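Local structure of type II secretion ATPase XpsE (Xanthomonas campestris, 2D28) at residues A[52-57]-A[135-140]; A[70-75]-A[141-146]. The protein belongs to the ATPases of the type II secretion system and is represented by its N-terminal domain, which has a helical part and an alpha/beta part of the MshEN family. The protein carries 1 engineered substitution. One frame throughout, in Å; residues are numbered along the deposited sequence.

Interaction 1 (A[52-57]-A[135-140]); sequences RDHAET and GLRSEI
Leu-136 overlaps the side chain of Arg-52 and the methyl of Ala-55. It is the N-cap residue of helix 137-147 in the MshEN domain. Here that helix start meets the flank of helix 51-62, a joint between the helical part and the alpha/beta part of the chain. Leu-136 spreads its two methyls. CD1 touches Ala-55 CB at 3.8 Å and also stands over one face of the Arg-52 guanidinium. CD2 lies over that same face, 3.8 Å from Arg-52 NH1. Arg-52 has CG anti to its backbone N (chi1 -178°). Its chain bends at chi3, and this turns the flat group over the leucine. Glu-139 OE2 lies obliquely, 4.4 Å from Arg-52 NH1, so the two charges are near but form no salt bridge. Deeper in, His-54 and Arg-137 meet edge to edge, their planes 23° apart. Both turn to Asp-112 OD1: His-54 NE2 by a hydrogen bond, Arg-137 NH1 by a salt bridge. This shared carboxylate probably offsets the arginine charge beside the ring and would favour a proton on NE2. The closest approach of the two side chains is His-54 CD2 to Arg-137 NH1, 3.2 Å.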
ATOM      1  N   ARG A  52      -3.909  -5.617  -8.779  1.00 12.49           N
ATOM      2  CA  ARG A  52      -3.899  -6.896  -8.130  1.00 10.52           C
ATOM      3  C   ARG A  52      -2.510  -7.533  -7.982  1.00 11.02           C
ATOM      4  O   ARG A  52      -2.151  -8.005  -6.894  1.00  9.80           O
ATOM      5  CB  ARG A  52      -4.876  -7.872  -8.790  1.00 11.48           C
ATOM      6  CG  ARG A  52      -4.891  -9.214  -8.077  1.00 11.94           C
ATOM      7  CD  ARG A  52      -6.095 -10.124  -8.441  1.00 14.77           C
ATOM      8  NE  ARG A  52      -7.278  -9.470  -7.950  1.00 14.76           N
ATOM      9  CZ  ARG A  52      -7.686  -9.518  -6.676  1.00 17.03           C
ATOM     10  NH1 ARG A  52      -8.743  -8.842  -6.335  1.00 17.65           N
ATOM     11  NH2 ARG A  52      -7.050 -10.199  -5.755  1.00 19.29           N
ATOM     12  N   ASP A  53      -1.721  -7.521  -9.050  1.00 11.44           N
ATOM     13  CA  ASP A  53      -0.405  -8.123  -9.043  1.00 11.77           C
ATOM     14  C   ASP A  53       0.570  -7.275  -8.219  1.00 12.11           C
ATOM     15  O   ASP A  53       1.472  -7.838  -7.609  1.00 12.00           O
ATOM     16  CB  ASP A  53       0.173  -8.226 -10.434  1.00 11.22           C
ATOM     17  CG  ASP A  53      -0.424  -9.400 -11.260  1.00 17.03           C
ATOM     18  OD1 ASP A  53      -0.915 -10.362 -10.680  1.00 15.28           O
ATOM     19  OD2 ASP A  53      -0.428  -9.363 -12.500  1.00 12.15           O
ATOM     20  N   HIS A  54       0.377  -5.958  -8.217  1.00 12.24           N
ATOM     21  CA  HIS A  54       1.122  -5.084  -7.304  1.00 12.24           C
ATOM     22  C   HIS A  54       0.888  -5.509  -5.850  1.00 11.34           C
ATOM     23  O   HIS A  54       1.858  -5.874  -5.112  1.00 12.94           O
ATOM     24  CB  HIS A  54       0.813  -3.605  -7.529  1.00 12.54           C
ATOM     25  CG  HIS A  54       1.495  -2.719  -6.523  1.00 23.04           C
ATOM     26  ND1 HIS A  54       2.362  -3.219  -5.585  1.00 43.58           N
ATOM     27  CD2 HIS A  54       1.456  -1.397  -6.299  1.00 38.34           C
ATOM     28  CE1 HIS A  54       2.809  -2.236  -4.821  1.00 42.22           C
ATOM     29  NE2 HIS A  54       2.240  -1.127  -5.202  1.00 29.78           N
ATOM     30  N   ALA A  55      -0.367  -5.509  -5.427  1.00 11.48           N
ATOM     31  CA  ALA A  55      -0.762  -5.928  -4.063  1.00 12.60           C
ATOM     32  C   ALA A  55      -0.236  -7.321  -3.730  1.00 14.04           C
ATOM     33  O   ALA A  55       0.386  -7.578  -2.649  1.00 13.74           O
ATOM     34  CB  ALA A  55      -2.309  -5.897  -3.897  1.00 12.37           C
ATOM     35  N   GLU A  56      -0.519  -8.274  -4.624  1.00 14.55           N
ATOM     36  CA  GLU A  56      -0.058  -9.634  -4.423  1.00 15.93           C
ATOM     37  C   GLU A  56       1.403  -9.823  -4.108  1.00 15.57           C
ATOM     38  O   GLU A  56       1.805 -10.552  -3.134  1.00 14.43           O
ATOM     39  CB  GLU A  56      -0.341 -10.466  -5.692  1.00 17.12           C
ATOM     40  CG  GLU A  56      -0.042 -11.955  -5.491  1.00 19.93           C
ATOM     41  CD  GLU A  56      -1.247 -12.750  -5.015  1.00 29.52           C
ATOM     42  OE1 GLU A  56      -2.276 -12.100  -4.627  1.00 30.16           O
ATOM     43  OE2 GLU A  56      -1.166 -14.015  -5.055  1.00 25.56           O
ATOM     44  N   THR A  57       2.212  -9.161  -4.931  1.00 14.13           N
ATOM     45  CA  THR A  57       3.625  -9.272  -4.841  1.00 14.23           C
ATOM     46  C   THR A  57       4.177  -8.573  -3.590  1.00 13.70           C
ATOM     47  O   THR A  57       5.093  -9.088  -2.967  1.00 12.37           O
ATOM     48  CB  THR A  57       4.249  -8.746  -6.126  1.00 15.29           C
ATOM     49  OG1 THR A  57       3.617  -9.462  -7.200  1.00 15.96           O
ATOM     50  CG2 THR A  57       5.744  -9.163  -6.170  1.00 16.16           C
ATOM     51  N   GLY A 135      -3.779  -3.916   0.531  1.00 12.08           N
ATOM     52  CA  GLY A 135      -5.010  -3.801  -0.253  1.00 10.93           C
ATOM     53  C   GLY A 135      -4.736  -3.196  -1.621  1.00 10.15           C
ATOM     54  O   GLY A 135      -3.722  -2.524  -1.884  1.00 10.01           O
ATOM     55  N   LEU A 136      -5.616  -3.535  -2.554  1.00 10.56           N
ATOM     56  CA  LEU A 136      -5.551  -3.039  -3.895  1.00 10.55           C
ATOM     57  C   LEU A 136      -5.856  -1.487  -3.778  1.00 11.47           C
ATOM     58  O   LEU A 136      -6.700  -1.012  -2.964  1.00 10.81           O
ATOM     59  CB  LEU A 136      -6.566  -3.739  -4.833  1.00 12.01           C
ATOM     60  CG  LEU A 136      -6.143  -5.047  -5.542  1.00 12.83           C
ATOM     61  CD1 LEU A 136      -6.005  -6.194  -4.544  1.00 14.81           C
ATOM     62  CD2 LEU A 136      -7.257  -5.358  -6.583  1.00 17.81           C
ATOM     63  N   ARG A 137      -5.023  -0.757  -4.477  1.00 10.84           N
ATOM     64  CA  ARG A 137      -4.995   0.680  -4.429  1.00 12.27           C
ATOM     65  C   ARG A 137      -6.402   1.283  -4.545  1.00 13.91           C
ATOM     66  O   ARG A 137      -6.784   2.156  -3.758  1.00 11.41           O
ATOM     67  CB  ARG A 137      -4.094   1.215  -5.535  1.00 12.35           C
ATOM     68  CG  ARG A 137      -3.754   2.764  -5.401  1.00 14.79           C
ATOM     69  CD  ARG A 137      -2.794   3.280  -6.503  1.00 19.72           C
ATOM     70  NE  ARG A 137      -1.648   2.379  -6.505  1.00 19.03           N
ATOM     71  CZ  ARG A 137      -0.662   2.426  -5.628  1.00 18.87           C
ATOM     72  NH1 ARG A 137       0.204   1.452  -5.640  1.00 18.31           N
ATOM     73  NH2 ARG A 137      -0.529   3.456  -4.777  1.00 18.17           N
ATOM     74  N   SER A 138      -7.161   0.862  -5.547  1.00 15.18           N
ATOM     75  CA  SER A 138      -8.432   1.521  -5.815  1.00 15.30           C
ATOM     76  C   SER A 138      -9.438   1.124  -4.792  1.00 14.09           C
ATOM     77  O   SER A 138     -10.435   1.857  -4.547  1.00 14.08           O
ATOM     78  CB  SER A 138      -8.936   1.103  -7.213  1.00 18.58           C
ATOM     79  OG  SER A 138      -8.025   1.700  -8.136  1.00 23.09           O
ATOM     80  N   GLU A 139      -9.290  -0.081  -4.225  1.00 14.34           N
ATOM     81  CA  GLU A 139     -10.187  -0.508  -3.157  1.00 13.06           C
ATOM     82  C   GLU A 139     -10.017   0.337  -1.895  1.00 12.67           C
ATOM     83  O   GLU A 139     -10.989   0.650  -1.206  1.00 12.39           O
ATOM     84  CB  GLU A 139      -9.996  -1.993  -2.831  1.00 14.06           C
ATOM     85  CG  GLU A 139     -10.416  -2.865  -4.004  1.00 15.39           C
ATOM     86  CD  GLU A 139     -10.242  -4.362  -3.754  1.00 18.11           C
ATOM     87  OE1 GLU A 139     -10.102  -4.773  -2.613  1.00 16.69           O
ATOM     88  OE2 GLU A 139     -10.281  -5.074  -4.756  1.00 17.27           O
ATOM     89  N   ILE A 140      -8.770   0.626  -1.555  1.00 12.91           N
ATOM     90  CA  ILE A 140      -8.440   1.550  -0.462  1.00 12.20           C
ATOM     91  C   ILE A 140      -9.008   2.944  -0.770  1.00 13.87           C
ATOM     92  O   ILE A 140      -9.642   3.566   0.100  1.00 13.07           O
ATOM     93  CB  ILE A 140      -6.910   1.615  -0.252  1.00 13.46           C
ATOM     94  CG1 ILE A 140      -6.405   0.268   0.221  1.00 10.19           C
ATOM     95  CG2 ILE A 140      -6.546   2.720   0.741  1.00 14.40           C
ATOM     96  CD1 ILE A 140      -4.934   0.158   0.368  1.00  9.45           C
TER

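Interaction 2 (A[70-75]-A[141-146]); sequences RQLGDT and DDLIER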
ATOM      1  N   ARG A  70     -14.573  -6.816   0.516  1.00 23.92           N
ATOM      2  CA  ARG A  70     -15.650  -7.593   1.154  1.00 22.01           C
ATOM      3  C   ARG A  70     -15.502  -7.505   2.633  1.00 22.91           C
ATOM      4  O   ARG A  70     -16.473  -7.679   3.364  1.00 20.29           O
ATOM      5  CB  ARG A  70     -15.579  -9.101   0.806  1.00 21.38           C
ATOM      6  CG  ARG A  70     -15.622  -9.431  -0.644  1.00 18.36           C
ATOM      7  CD  ARG A  70     -15.360 -10.871  -0.973  1.00 19.26           C
ATOM      8  NE  ARG A  70     -14.012 -11.240  -0.505  1.00 18.82           N
ATOM      9  CZ  ARG A  70     -13.613 -12.487  -0.270  1.00 21.64           C
ATOM     10  NH1 ARG A  70     -14.373 -13.537  -0.593  1.00 18.57           N
ATOM     11  NH2 ARG A  70     -12.399 -12.707   0.229  1.00 21.54           N
ATOM     12  N   GLN A  71     -14.264  -7.348   3.117  1.00 24.60           N
ATOM     13  CA  GLN A  71     -14.016  -7.418   4.578  1.00 24.69           C
ATOM     14  C   GLN A  71     -14.299  -6.124   5.381  1.00 27.32           C
ATOM     15  O   GLN A  71     -14.271  -6.128   6.626  1.00 26.38           O
ATOM     16  CB  GLN A  71     -12.650  -7.958   4.897  1.00 24.89           C
ATOM     17  CG  GLN A  71     -12.233  -9.288   4.235  1.00 24.99           C
ATOM     18  CD  GLN A  71     -10.738  -9.543   4.433  1.00 25.02           C
ATOM     19  OE1 GLN A  71      -9.954  -9.418   3.493  1.00 16.97           O
ATOM     20  NE2 GLN A  71     -10.354  -9.917   5.657  1.00 25.25           N
ATOM     21  N   LEU A  72     -14.620  -5.043   4.682  1.00 29.44           N
ATOM     22  CA  LEU A  72     -14.862  -3.749   5.301  1.00 31.60           C
ATOM     23  C   LEU A  72     -16.350  -3.330   5.206  1.00 33.37           C
ATOM     24  O   LEU A  72     -16.923  -3.342   4.112  1.00 34.98           O
ATOM     25  CB  LEU A  72     -13.982  -2.765   4.548  1.00 32.34           C
ATOM     26  CG  LEU A  72     -12.513  -3.043   4.902  1.00 33.79           C
ATOM     27  CD1 LEU A  72     -11.600  -3.406   3.727  1.00 35.50           C
ATOM     28  CD2 LEU A  72     -12.071  -1.858   5.616  1.00 36.59           C
ATOM     29  N   GLY A  73     -16.963  -2.957   6.330  1.00 35.20           N
ATOM     30  CA  GLY A  73     -18.335  -2.437   6.365  1.00 35.94           C
ATOM     31  C   GLY A  73     -18.508  -1.033   5.783  1.00 37.58           C
ATOM     32  O   GLY A  73     -17.557  -0.439   5.314  1.00 36.99           O
ATOM     33  N   ASP A  74     -19.736  -0.508   5.840  1.00 39.02           N
ATOM     34  CA  ASP A  74     -20.128   0.760   5.193  1.00 39.77           C
ATOM     35  C   ASP A  74     -19.699   2.056   5.891  1.00 38.60           C
ATOM     36  O   ASP A  74     -19.627   3.105   5.256  1.00 37.77           O
ATOM     37  CB  ASP A  74     -21.644   0.841   5.093  1.00 41.04           C
ATOM     38  CG  ASP A  74     -22.175   0.081   3.937  1.00 44.32           C
ATOM     39  OD1 ASP A  74     -21.598   0.168   2.812  1.00 49.89           O
ATOM     40  OD2 ASP A  74     -23.183  -0.631   4.082  1.00 48.14           O
ATOM     41  N   THR A  75     -19.471   1.975   7.187  1.00 38.03           N
ATOM     42  CA  THR A  75     -18.975   3.102   7.961  1.00 38.42           C
ATOM     43  C   THR A  75     -17.865   2.631   8.866  1.00 38.51           C
ATOM     44  O   THR A  75     -17.782   1.428   9.148  1.00 36.23           O
ATOM     45  CB  THR A  75     -20.102   3.637   8.827  1.00 38.69           C
ATOM     46  OG1 THR A  75     -20.515   2.601   9.754  1.00 38.03           O
ATOM     47  CG2 THR A  75     -21.339   3.974   7.953  1.00 39.15           C
ATOM     48  N   ASP A 141      -8.773   3.442  -1.982  1.00 14.50           N
ATOM     49  CA  ASP A 141      -9.304   4.779  -2.343  1.00 16.51           C
ATOM     50  C   ASP A 141     -10.818   4.869  -2.192  1.00 17.64           C
ATOM     51  O   ASP A 141     -11.322   5.822  -1.636  1.00 17.28           O
ATOM     52  CB  ASP A 141      -8.943   5.099  -3.764  1.00 16.57           C
ATOM     53  CG  ASP A 141      -7.479   5.309  -3.921  1.00 14.89           C
ATOM     54  OD1 ASP A 141      -6.721   5.499  -2.924  1.00 17.44           O
ATOM     55  OD2 ASP A 141      -7.001   5.265  -5.032  1.00 16.96           O
ATOM     56  N   ASP A 142     -11.496   3.805  -2.618  1.00 19.43           N
ATOM     57  CA  ASP A 142     -12.948   3.713  -2.569  1.00 20.91           C
ATOM     58  C   ASP A 142     -13.427   3.742  -1.134  1.00 19.22           C
ATOM     59  O   ASP A 142     -14.332   4.493  -0.773  1.00 19.86           O
ATOM     60  CB  ASP A 142     -13.405   2.406  -3.233  1.00 21.81           C
ATOM     61  CG  ASP A 142     -13.407   2.465  -4.746  1.00 24.55           C
ATOM     62  OD1 ASP A 142     -13.124   3.493  -5.380  1.00 27.03           O
ATOM     63  OD2 ASP A 142     -13.639   1.465  -5.396  1.00 27.63           O
ATOM     64  N   LEU A 143     -12.780   2.978  -0.256  1.00 18.74           N
ATOM     65  CA  LEU A 143     -13.148   2.952   1.151  1.00 17.22           C
ATOM     66  C   LEU A 143     -12.906   4.321   1.788  1.00 18.86           C
ATOM     67  O   LEU A 143     -13.745   4.807   2.611  1.00 16.77           O
ATOM     68  CB  LEU A 143     -12.343   1.918   1.959  1.00 18.35           C
ATOM     69  CG  LEU A 143     -12.744   1.843   3.428  1.00 21.54           C
ATOM     70  CD1 LEU A 143     -13.988   1.029   3.523  1.00 24.64           C
ATOM     71  CD2 LEU A 143     -11.654   1.251   4.244  1.00 23.34           C
ATOM     72  N   ILE A 144     -11.766   4.953   1.475  1.00 18.33           N
ATOM     73  CA  ILE A 144     -11.474   6.266   2.072  1.00 17.89           C
ATOM     74  C   ILE A 144     -12.667   7.196   1.758  1.00 22.10           C
ATOM     75  O   ILE A 144     -13.158   7.831   2.684  1.00 24.46           O
ATOM     76  CB  ILE A 144     -10.195   6.888   1.565  1.00 16.72           C
ATOM     77  CG1 ILE A 144      -8.958   6.099   2.078  1.00 14.95           C
ATOM     78  CG2 ILE A 144     -10.108   8.410   2.003  1.00 17.73           C
ATOM     79  CD1 ILE A 144      -7.698   6.310   1.249  1.00 16.79           C
ATOM     80  N   GLU A 145     -13.115   7.239   0.514  1.00 24.57           N
ATOM     81  CA  GLU A 145     -14.185   8.146   0.097  1.00 28.35           C
ATOM     82  C   GLU A 145     -15.549   7.789   0.695  1.00 29.86           C
ATOM     83  O   GLU A 145     -16.333   8.690   1.081  1.00 31.41           O
ATOM     84  CB  GLU A 145     -14.344   8.167  -1.421  1.00 29.31           C
ATOM     85  CG  GLU A 145     -15.288   9.261  -1.959  1.00 33.61           C
ATOM     86  CD  GLU A 145     -14.956  10.617  -1.351  1.00 40.77           C
ATOM     87  OE1 GLU A 145     -13.830  11.108  -1.583  1.00 44.19           O
ATOM     88  OE2 GLU A 145     -15.791  11.172  -0.582  1.00 47.47           O
ATOM     89  N   ARG A 146     -15.855   6.498   0.709  1.00 28.88           N
ATOM     90  CA  ARG A 146     -17.075   5.985   1.271  1.00 29.61           C
ATOM     91  C   ARG A 146     -17.161   6.284   2.743  1.00 29.49           C
ATOM     92  O   ARG A 146     -18.184   6.759   3.257  1.00 29.40           O
ATOM     93  CB  ARG A 146     -17.126   4.479   1.009  1.00 29.85           C
ATOM     94  CG  ARG A 146     -18.212   3.758   1.708  1.00 32.98           C
ATOM     95  CD  ARG A 146     -18.487   2.450   1.025  1.00 37.73           C
ATOM     96  NE  ARG A 146     -17.983   1.344   1.798  1.00 38.92           N
ATOM     97  CZ  ARG A 146     -17.008   0.502   1.468  1.00 38.62           C
ATOM     98  NH1 ARG A 146     -16.306   0.610   0.318  1.00 38.66           N
ATOM     99  NH2 ARG A 146     -16.750  -0.495   2.328  1.00 36.21           N
TER
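Gly-73 O is held by two bonds, one from Arg-146 NH2 and one from Trp-147 NE1, both on helix 137-147. The arginine bond runs from Arg-146 NH2 to Gly-73 O at 3.1 Å, with an N-H...O angle of 154°. The donor stands above the carbonyl plane, 55° out of it, and so is not on a lone pair. The oxygen itself lies near the guanidinium plane, at its edge. Leu-72 O is also at this edge, 3.4 Å from Arg-146 NH2. The arginine gets there with CG anti to its backbone N and a bend at chi3.

Asp-74 comes to the same group from another direction. Its OD1 is 3.9 Å from Arg-146 NE, a long salt bridge. The carboxylate and guanidinium planes are 87° apart, and no N-H points at the oxygen. The link is one of charge alone, and Arg-146 NE has no hydrogen-bond partner in the model.

Residues 72-74 of the loop run along helix 137-147, which follows a beta-alpha-beta crossover: strand 105-110, helix 116-126 and the parallel strand 130-134. Leu-72 and Leu-143 both touch Val-99 of strand 96-102 and Trp-109 of strand 105-110, the antiparallel pair of the three-stranded mixed sheet that the crossover completes. They cross at about a right angle. Leu-72 CD2 meets Leu-143 CD2 at 3.4 Å, tighter than usual van der Waals contact. Leu-143 CD1 has Leu-72 CB at 3.9 Å. The same CD1 lies 3.3 Å above the Arg-146 guanidinium plane, offset toward its rim, so the leucine joins the apolar patch to the polar one. Further out, Asp-74 O is 3.9 Å from the aliphatic CG of Arg-146.

Both interactions use helix 137-147, and their centres are 14 Å apart. Interaction 1 takes its start and interaction 2 its later turns, since 135-140 runs directly into 141-146. The partners come in the order 52-57 and then 70-75, so the two contacts cross along the chain. Interaction 1 is partly buried, about 7 Å from the chain centre, and links the helix start to helix 51-62. Interaction 2 is a surface contact, about 15 Å from that centre, and meets residues 72-74 of the loop between helices 51-62 and 88-94. One helix thus joins the helical part to the alpha/beta part and also lies against part of that loop beside the sheet.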